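Local coordinates for protein galactan 1,3-beta-galactosidase (Phanerochaete chrysosporium, PDB 7BYS) that probably hydrolyses beta-1,3-linked galactan from its chain end as a family 43 glycoside hydrolase, and carries a calcium-containing carbohydrate-binding module, at residues A[142-152]-A[164-174]; A[302-310]-A[419-427]. One frame throughout, in Å; residues are numbered along the deposited sequence. Where two conformers were deposited one is given.

Contact 1: A[142-152]-A[164-174]. With NAG (2-acetamido-2-deoxy-beta-D-glucopyranose), chain D.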
loop_
_atom_site.group_PDB
_atom_site.type_symbol
_atom_site.label_atom_id
_atom_site.label_comp_id
_atom_site.label_asym_id
_atom_site.label_seq_id
_atom_site.Cartn_x
_atom_site.Cartn_y
_atom_site.Cartn_z
ATOM N N GLN A 142 8.893 -12.137 -12.655
ATOM C CA GLN A 142 9.086 -12.722 -13.978
ATOM C C GLN A 142 10.046 -11.838 -14.769
ATOM O O GLN A 142 9.748 -10.669 -15.037
ATOM C CB GLN A 142 7.746 -12.827 -14.700
ATOM C CG GLN A 142 7.811 -13.545 -16.039
ATOM C CD GLN A 142 6.440 -13.606 -16.685
ATOM O OE1 GLN A 142 5.747 -12.594 -16.761
ATOM N NE2 GLN A 142 6.029 -14.794 -17.114
ATOM N N ASP A 143 11.189 -12.405 -15.157
ATOM C CA ASP A 143 12.179 -11.669 -15.922
ATOM C C ASP A 143 11.745 -11.566 -17.381
ATOM O O ASP A 143 10.814 -12.236 -17.839
ATOM C CB ASP A 143 13.533 -12.368 -15.807
ATOM C CG ASP A 143 14.713 -11.412 -15.905
ATOM O OD1 ASP A 143 14.524 -10.224 -16.243
ATOM O OD2 ASP A 143 15.846 -11.881 -15.628
ATOM N N ASP A 144 12.448 -10.709 -18.126
ATOM C CA ASP A 144 12.149 -10.476 -19.535
ATOM C C ASP A 144 13.208 -11.072 -20.453
ATOM O O ASP A 144 13.393 -10.599 -21.582
ATOM C CB ASP A 144 11.904 -8.987 -19.818
ATOM C CG ASP A 144 13.120 -8.117 -19.541
ATOM O OD1 ASP A 144 14.164 -8.629 -19.085
ATOM O OD2 ASP A 144 13.029 -6.893 -19.789
ATOM N N ASP A 145 13.910 -12.095 -19.985
ATOM C CA ASP A 145 14.729 -12.910 -20.866
ATOM C C ASP A 145 13.835 -13.755 -21.771
ATOM O O ASP A 145 12.607 -13.734 -21.677
ATOM C CB ASP A 145 15.673 -13.781 -20.046
ATOM C CG ASP A 145 14.939 -14.751 -19.131
ATOM O OD1 ASP A 145 13.821 -14.443 -18.662
ATOM O OD2 ASP A 145 15.498 -15.834 -18.866
ATOM N N SER A 146 14.474 -14.513 -22.669
ATOM C CA SER A 146 13.722 -15.254 -23.678
ATOM C C SER A 146 12.813 -16.302 -23.047
ATOM O O SER A 146 11.691 -16.521 -23.516
ATOM C CB SER A 146 14.679 -15.895 -24.688
ATOM O OG SER A 146 15.843 -16.388 -24.046
ATOM N N ALA A 147 13.270 -16.944 -21.975
ATOM C CA ALA A 147 12.468 -17.953 -21.298
ATOM C C ALA A 147 11.460 -17.360 -20.323
ATOM O O ALA A 147 10.665 -18.116 -19.754
ATOM C CB ALA A 147 13.368 -18.954 -20.570
ATOM N N GLN A 148 11.459 -16.040 -20.128
ATOM C CA GLN A 148 10.636 -15.411 -19.096
ATOM C C GLN A 148 10.814 -16.148 -17.772
ATOM O O GLN A 148 9.856 -16.622 -17.153
ATOM C CB GLN A 148 9.171 -15.316 -19.519
ATOM C CG GLN A 148 8.943 -14.556 -20.820
ATOM C CD GLN A 148 8.769 -15.479 -22.005
ATOM O OE1 GLN A 148 8.363 -16.630 -21.852
ATOM N NE2 GLN A 148 9.078 -14.979 -23.196
ATOM N N THR A 149 12.071 -16.276 -17.361
ATOM C CA THR A 149 12.391 -17.030 -16.165
ATOM C C THR A 149 11.774 -16.341 -14.954
ATOM O O THR A 149 11.845 -15.113 -14.813
ATOM C CB THR A 149 13.908 -17.114 -16.013
ATOM O OG1 THR A 149 14.482 -17.618 -17.233
ATOM C CG2 THR A 149 14.272 -18.038 -14.879
ATOM N N ALA A 150 11.154 -17.133 -14.086
ATOM C CA ALA A 150 10.452 -16.602 -12.930
ATOM C C ALA A 150 11.127 -17.047 -11.639
ATOM O O ALA A 150 11.820 -18.076 -11.585
ATOM C CB ALA A 150 8.985 -17.036 -12.948
ATOM N N TYR A 151 10.904 -16.250 -10.588
ATOM C CA TYR A 151 11.571 -16.420 -9.306
ATOM C C TYR A 151 10.594 -16.201 -8.163
ATOM O O TYR A 151 9.761 -15.286 -8.210
ATOM C CB TYR A 151 12.708 -15.393 -9.176
ATOM C CG TYR A 151 13.748 -15.529 -10.251
ATOM C CD1 TYR A 151 13.552 -14.988 -11.514
ATOM C CD2 TYR A 151 14.930 -16.216 -10.002
ATOM C CE1 TYR A 151 14.505 -15.127 -12.509
ATOM C CE2 TYR A 151 15.899 -16.352 -10.982
ATOM C CZ TYR A 151 15.681 -15.812 -12.230
ATOM O OH TYR A 151 16.657 -15.948 -13.199
ATOM N N LEU A 152 10.697 -17.051 -7.148
ATOM C CA LEU A 152 10.046 -16.827 -5.863
ATOM C C LEU A 152 10.967 -15.979 -4.990
ATOM O O LEU A 152 12.152 -16.294 -4.829
ATOM C CB LEU A 152 9.759 -18.167 -5.175
ATOM C CG LEU A 152 9.063 -18.057 -3.819
ATOM C CD1 LEU A 152 7.647 -17.568 -4.016
ATOM C CD2 LEU A 152 9.073 -19.403 -3.083
ATOM N N ILE A 164 15.822 -15.762 -2.743
ATOM C CA ILE A 164 15.333 -15.694 -4.110
ATOM C C ILE A 164 15.651 -17.030 -4.753
ATOM O O ILE A 164 16.800 -17.485 -4.692
ATOM C CB ILE A 164 16.012 -14.560 -4.889
ATOM C CG1 ILE A 164 15.731 -13.222 -4.190
ATOM C CG2 ILE A 164 15.522 -14.555 -6.325
ATOM C CD1 ILE A 164 16.441 -12.042 -4.825
ATOM N N SER A 165 14.645 -17.673 -5.335
ATOM C CA SER A 165 14.859 -18.989 -5.919
ATOM C C SER A 165 14.135 -19.079 -7.247
ATOM O O SER A 165 13.051 -18.518 -7.401
ATOM C CB SER A 165 14.359 -20.079 -4.978
ATOM O OG SER A 165 15.111 -20.073 -3.773
ATOM N N ARG A 166 14.732 -19.788 -8.199
ATOM C CA ARG A 166 14.188 -19.888 -9.545
ATOM C C ARG A 166 13.097 -20.953 -9.628
ATOM O O ARG A 166 13.204 -22.028 -9.024
ATOM C CB ARG A 166 15.324 -20.217 -10.516
ATOM C CG ARG A 166 14.917 -20.273 -11.979
ATOM C CD ARG A 166 16.129 -20.209 -12.914
ATOM N NE ARG A 166 17.187 -21.133 -12.513
ATOM C CZ ARG A 166 17.316 -22.384 -12.944
ATOM N NH1 ARG A 166 18.319 -23.129 -12.495
ATOM N NH2 ARG A 166 16.452 -22.898 -13.815
ATOM N N LEU A 167 12.031 -20.643 -10.369
ATOM C CA LEU A 167 10.954 -21.591 -10.636
ATOM C C LEU A 167 11.271 -22.420 -11.869
ATOM O O LEU A 167 12.005 -21.981 -12.759
ATOM C CB LEU A 167 9.642 -20.852 -10.902
ATOM C CG LEU A 167 9.179 -19.872 -9.823
ATOM C CD1 LEU A 167 7.788 -19.373 -10.148
ATOM C CD2 LEU A 167 9.235 -20.522 -8.457
ATOM N N ASP A 168 10.697 -23.622 -11.913
ATOM C CA ASP A 168 10.808 -24.478 -13.087
ATOM C C ASP A 168 10.050 -23.865 -14.266
ATOM O O ASP A 168 9.380 -22.835 -14.154
ATOM C CB ASP A 168 10.379 -25.914 -12.764
ATOM C CG ASP A 168 8.887 -26.055 -12.438
ATOM O OD1 ASP A 168 8.056 -25.233 -12.895
ATOM O OD2 ASP A 168 8.529 -27.030 -11.739
ATOM N N ALA A 169 10.144 -24.527 -15.420
ATOM C CA ALA A 169 9.600 -23.963 -16.649
ATOM C C ALA A 169 8.078 -23.959 -16.686
ATOM O O ALA A 169 7.513 -23.296 -17.558
ATOM C CB ALA A 169 10.166 -24.704 -17.869
ATOM N N ASN A 170 7.411 -24.702 -15.796
ATOM C CA ASN A 170 5.962 -24.632 -15.671
ATOM C C ASN A 170 5.514 -23.575 -14.680
ATOM O O ASN A 170 4.309 -23.310 -14.583
ATOM C CB ASN A 170 5.405 -25.979 -15.214
ATOM C CG ASN A 170 5.612 -27.067 -16.240
ATOM O OD1 ASN A 170 5.461 -26.844 -17.442
ATOM N ND2 ASN A 170 5.973 -28.252 -15.768
ATOM N N TYR A 171 6.451 -22.976 -13.944
ATOM C CA TYR A 171 6.120 -22.106 -12.808
ATOM C C TYR A 171 5.367 -22.863 -11.705
ATOM O O TYR A 171 4.567 -22.277 -10.969
ATOM C CB TYR A 171 5.333 -20.849 -13.216
ATOM C CG TYR A 171 5.915 -19.967 -14.303
ATOM C CD1 TYR A 171 7.274 -19.954 -14.604
ATOM C CD2 TYR A 171 5.080 -19.101 -15.010
ATOM C CE1 TYR A 171 7.782 -19.100 -15.595
ATOM C CE2 TYR A 171 5.576 -18.247 -15.992
ATOM C CZ TYR A 171 6.926 -18.251 -16.286
ATOM O OH TYR A 171 7.422 -17.394 -17.252
ATOM N N TYR A 172 5.589 -24.171 -11.575
ATOM C CA TYR A 172 4.852 -24.982 -10.608
ATOM C C TYR A 172 5.639 -25.264 -9.340
ATOM O O TYR A 172 5.038 -25.650 -8.330
ATOM C CB TYR A 172 4.472 -26.348 -11.200
ATOM C CG TYR A 172 3.414 -26.340 -12.278
ATOM C CD1 TYR A 172 2.705 -25.186 -12.610
ATOM C CD2 TYR A 172 3.117 -27.514 -12.963
ATOM C CE1 TYR A 172 1.730 -25.207 -13.607
ATOM C CE2 TYR A 172 2.161 -27.546 -13.957
ATOM C CZ TYR A 172 1.464 -26.399 -14.275
ATOM O OH TYR A 172 0.508 -26.455 -15.275
ATOM N N ASN A 173 6.956 -25.095 -9.372
ATOM C CA ASN A 173 7.800 -25.548 -8.282
ATOM C C ASN A 173 9.109 -24.772 -8.332
ATOM O O ASN A 173 9.494 -24.232 -9.371
ATOM C CB ASN A 173 8.021 -27.064 -8.392
ATOM C CG ASN A 173 8.785 -27.636 -7.227
ATOM O OD1 ASN A 173 8.722 -27.125 -6.106
ATOM N ND2 ASN A 173 9.525 -28.712 -7.492
ATOM N N VAL A 174 9.791 -24.729 -7.191
ATOM C CA VAL A 174 11.088 -24.073 -7.076
ATOM C C VAL A 174 12.176 -25.094 -7.387
ATOM O O VAL A 174 12.183 -26.190 -6.811
ATOM C CB VAL A 174 11.266 -23.496 -5.664
ATOM C CG1 VAL A 174 12.674 -22.995 -5.482
ATOM C CG2 VAL A 174 10.236 -22.402 -5.394
HETATM C C1 NAG D . 10.327 -29.381 -6.500
HETATM C C2 NAG D . 9.973 -30.857 -6.346
HETATM C C3 NAG D . 10.836 -31.548 -5.346
HETATM C C4 NAG D . 12.296 -31.314 -5.609
HETATM C C5 NAG D . 12.578 -29.811 -5.695
HETATM C C6 NAG D . 14.036 -29.540 -5.919
HETATM C C7 NAG D . 7.907 -30.370 -4.800
HETATM C C8 NAG D . 6.404 -30.561 -4.564
HETATM N N2 NAG D . 8.514 -30.975 -5.993
HETATM O O3 NAG D . 10.563 -32.977 -5.382
HETATM O O4 NAG D . 13.075 -31.898 -4.560
HETATM O O5 NAG D . 11.792 -29.223 -6.791
HETATM O O6 NAG D . 14.336 -29.682 -7.282
HETATM O O7 NAG D . 8.546 -29.745 -4.012
HETATM O O HOH W 1 6.391 -17.572 -19.946
HETATM O O HOH W 2 11.041 -20.023 -14.680
#
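Tyr-171 OH donates to Gln-148 O at 2.6 Å, approaching in the plane of that carbonyl, which lies at the edge of the phenol ring. The same hydroxyl accepts from Gln-142 NE2 at 3.0 Å. This bond, nearly straight (163° at the hydrogen), lies in the amide plane of Gln-142, a plane turned 65° from the ring. Gln-142 reaches the hydroxyl because CG lies anti to the backbone N (chi1 -174°) and the chain then extends; its NE2 also donates to Phe-87 O. A water donates to Tyr-171 OH, bringing it to one donated and two accepted bonds, which should fix it firmly; in the conformer given for Gln-148 the water also donates to OE1.

Further along the Tyr-171 ring, away from its hydroxyl, Ala-150 CB packs obliquely against CE1 at 3.6 Å and meets Leu-167 CD1 at 3.8 Å. Leu-167 N binds Ala-150 O at 2.8 Å, and Leu-152 with Ser-165 forms a hydrogen-bonded antiparallel pair. Tyr-151 and Arg-166 project from one face of the sheet, with Tyr-151 CE2 3.9 Å from Arg-166 CB. On the other face, that of Leu-152 and Ser-165, the Leu-152 side chain crosses that of Val-174 at about a right angle (Leu-152 CD2 to Val-174 CG2 4.0 Å), and Trp-97 touches both.

Further out, a type I turn from Asp-145 to Gln-148 is braced by the Asp-145 carboxylate, whose two syn lone pairs take Thr-149 N and OG1. Beside the second type I turn, leading to Asn-173 and its N-linked glycan, Asp-168 OD1 accepts Tyr-172 N on its syn side, tilted out of the carboxylate plane. Strands 150-156 and 161-167 form the central hairpin of a four-stranded antiparallel sheet, one blade of the five-bladed beta-propeller characteristic of family 43 glycoside hydrolases.

Contact 2: A[302-310]-A[419-427]; sequences ASGTSYEAE and ADLDKIIVY. With CA (calcium ion), chain F.
Thr-305 pairs with Val-426, and Tyr-307 with Ile-424, as hydrogen-bonded antiparallel pairs that place strand 305-308 at the edge of one sheet of the beta-sandwich carbohydrate-binding module. Tyr-307 and Ile-424 face the opposing sheet: Tyr-307 CB meets Ile-424 CG1 at 3.9 Å, the Tyr-307 ring lies obliquely to Val-426 CG2, and Tyr-307 OH is hydrogen-bonded to Gln-347 N.

At one end a calcium ion joins the segments. The Glu-308 side chain bends to bring OE1 to 2.3 Å from the calcium ion. Glu-310 has CG between its backbone N and carbonyl carbon (chi1 61°) and chelates the ion with both carboxylate oxygens. Asp-422 contributes OD1 and its backbone O; that carbonyl also accepts Ala-309 N at 3.1 Å, from well above its plane. Ser-327 O and Lys-330 O complete the site. Asp-422 and Lys-423 form a classic beta bulge opposite Tyr-358, whose ring makes a cation-pi contact with Lys-423.

At the other end, chi1 of -53° sets Ile-425 CG2 anti to the backbone N, placing it 3.4 Å above one face of the Tyr-427 ring, offset toward the rim, and 3.8 Å from Gly-304 CA. Replacing Ile-425 by alanine removes CG2, which is likely to leave that ring face without its methyl and open a gap beside Gly-304. At the ring's edge, near its plane, Ala-302 O lies 3.4 Å from Tyr-427 CE1.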
loop_
_atom_site.group_PDB
_atom_site.type_symbol
_atom_site.label_atom_id
_atom_site.label_comp_id
_atom_site.label_asym_id
_atom_site.label_seq_id
_atom_site.Cartn_x
_atom_site.Cartn_y
_atom_site.Cartn_z
ATOM N N ALA A 302 -0.278 16.432 -8.440
ATOM C CA ALA A 302 -1.179 17.576 -8.379
ATOM C C ALA A 302 -0.610 18.644 -7.456
ATOM O O ALA A 302 -0.026 18.338 -6.415
ATOM C CB ALA A 302 -2.547 17.143 -7.860
ATOM N N SER A 303 -0.770 19.904 -7.850
ATOM C CA SER A 303 -0.347 21.020 -7.019
ATOM C C SER A 303 -1.502 21.462 -6.133
ATOM O O SER A 303 -2.669 21.412 -6.535
ATOM C CB SER A 303 0.106 22.193 -7.890
ATOM O OG SER A 303 -0.984 22.721 -8.622
ATOM N N GLY A 304 -1.172 21.878 -4.910
ATOM C CA GLY A 304 -2.181 22.291 -3.961
ATOM C C GLY A 304 -1.785 23.579 -3.269
ATOM O O GLY A 304 -0.671 24.080 -3.431
ATOM N N THR A 305 -2.718 24.105 -2.486
ATOM C CA THR A 305 -2.486 25.315 -1.708
ATOM C C THR A 305 -2.433 24.939 -0.231
ATOM O O THR A 305 -3.372 24.325 0.286
ATOM C CB THR A 305 -3.587 26.337 -1.973
ATOM O OG1 THR A 305 -3.591 26.663 -3.368
ATOM C CG2 THR A 305 -3.334 27.601 -1.174
ATOM N N SER A 306 -1.338 25.296 0.434
ATOM C CA SER A 306 -1.106 24.918 1.822
ATOM C C SER A 306 -1.599 26.002 2.769
ATOM O O SER A 306 -1.394 27.194 2.525
ATOM C CB SER A 306 0.387 24.708 2.074
ATOM O OG SER A 306 0.857 23.499 1.502
ATOM N N TYR A 307 -2.209 25.574 3.872
ATOM C CA TYR A 307 -2.656 26.463 4.943
ATOM C C TYR A 307 -2.164 25.885 6.261
ATOM O O TYR A 307 -2.504 24.747 6.599
ATOM C CB TYR A 307 -4.183 26.552 4.979
ATOM C CG TYR A 307 -4.812 27.068 3.702
ATOM C CD1 TYR A 307 -5.086 26.213 2.643
ATOM C CD2 TYR A 307 -5.143 28.416 3.557
ATOM C CE1 TYR A 307 -5.667 26.679 1.473
ATOM C CE2 TYR A 307 -5.723 28.889 2.391
ATOM C CZ TYR A 307 -5.977 28.018 1.353
ATOM O OH TYR A 307 -6.554 28.488 0.187
ATOM N N GLU A 308 -1.404 26.670 7.019
ATOM C CA GLU A 308 -0.909 26.215 8.312
ATOM C C GLU A 308 -2.015 26.280 9.353
ATOM O O GLU A 308 -2.726 27.284 9.451
ATOM C CB GLU A 308 0.263 27.084 8.765
ATOM C CG GLU A 308 1.485 27.021 7.854
ATOM C CD GLU A 308 2.173 25.669 7.837
ATOM O OE1 GLU A 308 2.021 24.881 8.794
ATOM O OE2 GLU A 308 2.875 25.389 6.851
ATOM N N ALA A 309 -2.160 25.210 10.139
ATOM C CA ALA A 309 -3.182 25.199 11.180
ATOM C C ALA A 309 -2.965 26.326 12.183
ATOM O O ALA A 309 -3.932 26.931 12.670
ATOM C CB ALA A 309 -3.187 23.847 11.889
ATOM N N GLU A 310 -1.704 26.639 12.488
ATOM C CA GLU A 310 -1.398 27.640 13.499
ATOM C C GLU A 310 -1.755 29.049 13.048
ATOM O O GLU A 310 -1.815 29.950 13.889
ATOM C CB GLU A 310 0.071 27.533 13.929
ATOM C CG GLU A 310 1.084 27.755 12.813
ATOM C CD GLU A 310 1.467 26.477 12.078
ATOM O OE1 GLU A 310 0.684 25.495 12.093
ATOM O OE2 GLU A 310 2.579 26.463 11.513
ATOM N N ALA A 419 -5.935 14.323 16.697
ATOM C CA ALA A 419 -4.494 14.464 16.587
ATOM C C ALA A 419 -4.110 15.934 16.432
ATOM O O ALA A 419 -4.941 16.795 16.134
ATOM C CB ALA A 419 -3.950 13.657 15.399
ATOM N N ASP A 420 -2.835 16.222 16.662
ATOM C CA ASP A 420 -2.327 17.575 16.478
ATOM C C ASP A 420 -2.255 17.915 14.994
ATOM O O ASP A 420 -1.671 17.166 14.204
ATOM C CB ASP A 420 -0.943 17.711 17.115
ATOM C CG ASP A 420 -0.968 17.510 18.618
ATOM O OD1 ASP A 420 -2.043 17.672 19.224
ATOM O OD2 ASP A 420 0.100 17.194 19.193
ATOM N N LEU A 421 -2.821 19.057 14.609
ATOM C CA LEU A 421 -2.941 19.424 13.200
ATOM C C LEU A 421 -1.832 20.395 12.813
ATOM O O LEU A 421 -1.715 21.479 13.392
ATOM C CB LEU A 421 -4.313 20.035 12.922
ATOM C CG LEU A 421 -4.657 20.234 11.441
ATOM C CD1 LEU A 421 -4.819 18.897 10.697
ATOM C CD2 LEU A 421 -5.929 21.069 11.301
ATOM N N ASP A 422 -1.023 20.002 11.826
ATOM C CA ASP A 422 0.115 20.780 11.356
ATOM C C ASP A 422 -0.297 21.770 10.275
ATOM O O ASP A 422 -0.011 22.967 10.386
ATOM C CB ASP A 422 1.178 19.815 10.804
ATOM C CG ASP A 422 2.435 20.510 10.350
ATOM O OD1 ASP A 422 2.576 21.728 10.542
ATOM O OD2 ASP A 422 3.311 19.816 9.786
ATOM N N LYS A 423 -0.940 21.279 9.223
ATOM C CA LYS A 423 -1.371 22.097 8.098
ATOM C C LYS A 423 -2.339 21.261 7.278
ATOM O O LYS A 423 -2.518 20.062 7.523
ATOM C CB LYS A 423 -0.188 22.538 7.219
ATOM C CG LYS A 423 0.603 21.393 6.580
ATOM C CD LYS A 423 1.558 21.932 5.523
ATOM C CE LYS A 423 2.185 20.809 4.724
ATOM N NZ LYS A 423 2.863 21.360 3.511
ATOM N N ILE A 424 -2.968 21.909 6.299
ATOM C CA ILE A 424 -3.771 21.231 5.291
ATOM C C ILE A 424 -3.272 21.671 3.923
ATOM O O ILE A 424 -2.712 22.759 3.768
ATOM C CB ILE A 424 -5.298 21.469 5.441
ATOM C CG1 ILE A 424 -5.691 22.912 5.070
ATOM C CG2 ILE A 424 -5.765 21.120 6.852
ATOM C CD1 ILE A 424 -7.195 23.157 5.069
ATOM N N ILE A 425 -3.448 20.807 2.932
ATOM C CA ILE A 425 -3.193 21.151 1.539
ATOM C C ILE A 425 -4.467 20.888 0.759
ATOM O O ILE A 425 -5.008 19.774 0.790
ATOM C CB ILE A 425 -2.007 20.383 0.929
ATOM C CG1 ILE A 425 -0.756 20.533 1.799
ATOM C CG2 ILE A 425 -1.756 20.887 -0.490
ATOM C CD1 ILE A 425 0.494 19.813 1.237
ATOM N N VAL A 426 -4.953 21.919 0.077
ATOM C CA VAL A 426 -6.183 21.852 -0.702
ATOM C C VAL A 426 -5.811 21.696 -2.170
ATOM O O VAL A 426 -5.143 22.563 -2.749
ATOM C CB VAL A 426 -7.045 23.103 -0.486
ATOM C CG1 VAL A 426 -8.280 23.049 -1.381
ATOM C CG2 VAL A 426 -7.457 23.230 0.977
ATOM N N TYR A 427 -6.256 20.599 -2.771
ATOM C CA TYR A 427 -5.943 20.289 -4.158
ATOM C C TYR A 427 -7.133 20.608 -5.049
ATOM O O TYR A 427 -8.203 20.989 -4.574
ATOM C CB TYR A 427 -5.550 18.809 -4.294
ATOM C CG TYR A 427 -4.266 18.479 -3.568
ATOM C CD1 TYR A 427 -3.039 18.690 -4.175
ATOM C CD2 TYR A 427 -4.286 17.981 -2.266
ATOM C CE1 TYR A 427 -1.862 18.410 -3.525
ATOM C CE2 TYR A 427 -3.109 17.688 -1.608
ATOM C CZ TYR A 427 -1.903 17.908 -2.244
ATOM O OH TYR A 427 -0.713 17.634 -1.628
ATOM O OXT TYR A 427 -7.038 20.493 -6.271
HETATM CA CA CA F . 2.259 23.994 10.910
HETATM O O HOH W 3 -4.760 20.231 -7.937
#

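Overall arrangement
The two contacts do not touch: their centres are 46 Å apart, their nearest atoms about 29 Å, and they lie on opposite sides of the chain's centre. Contact 1 belongs to the family 43 propeller and contact 2 to the carbohydrate-binding module, one following the other along the chain. Each lies near a different sugar site, although no galactose is bound there in this model. In contact 1, the side chain of Leu-152 is about 9 Å from those of the galactose-binding residues Arg-82 and Asp-137. Segment 419-427 itself includes Asp-420, which binds galactose in the module, two residues before the calcium ligand Asp-422.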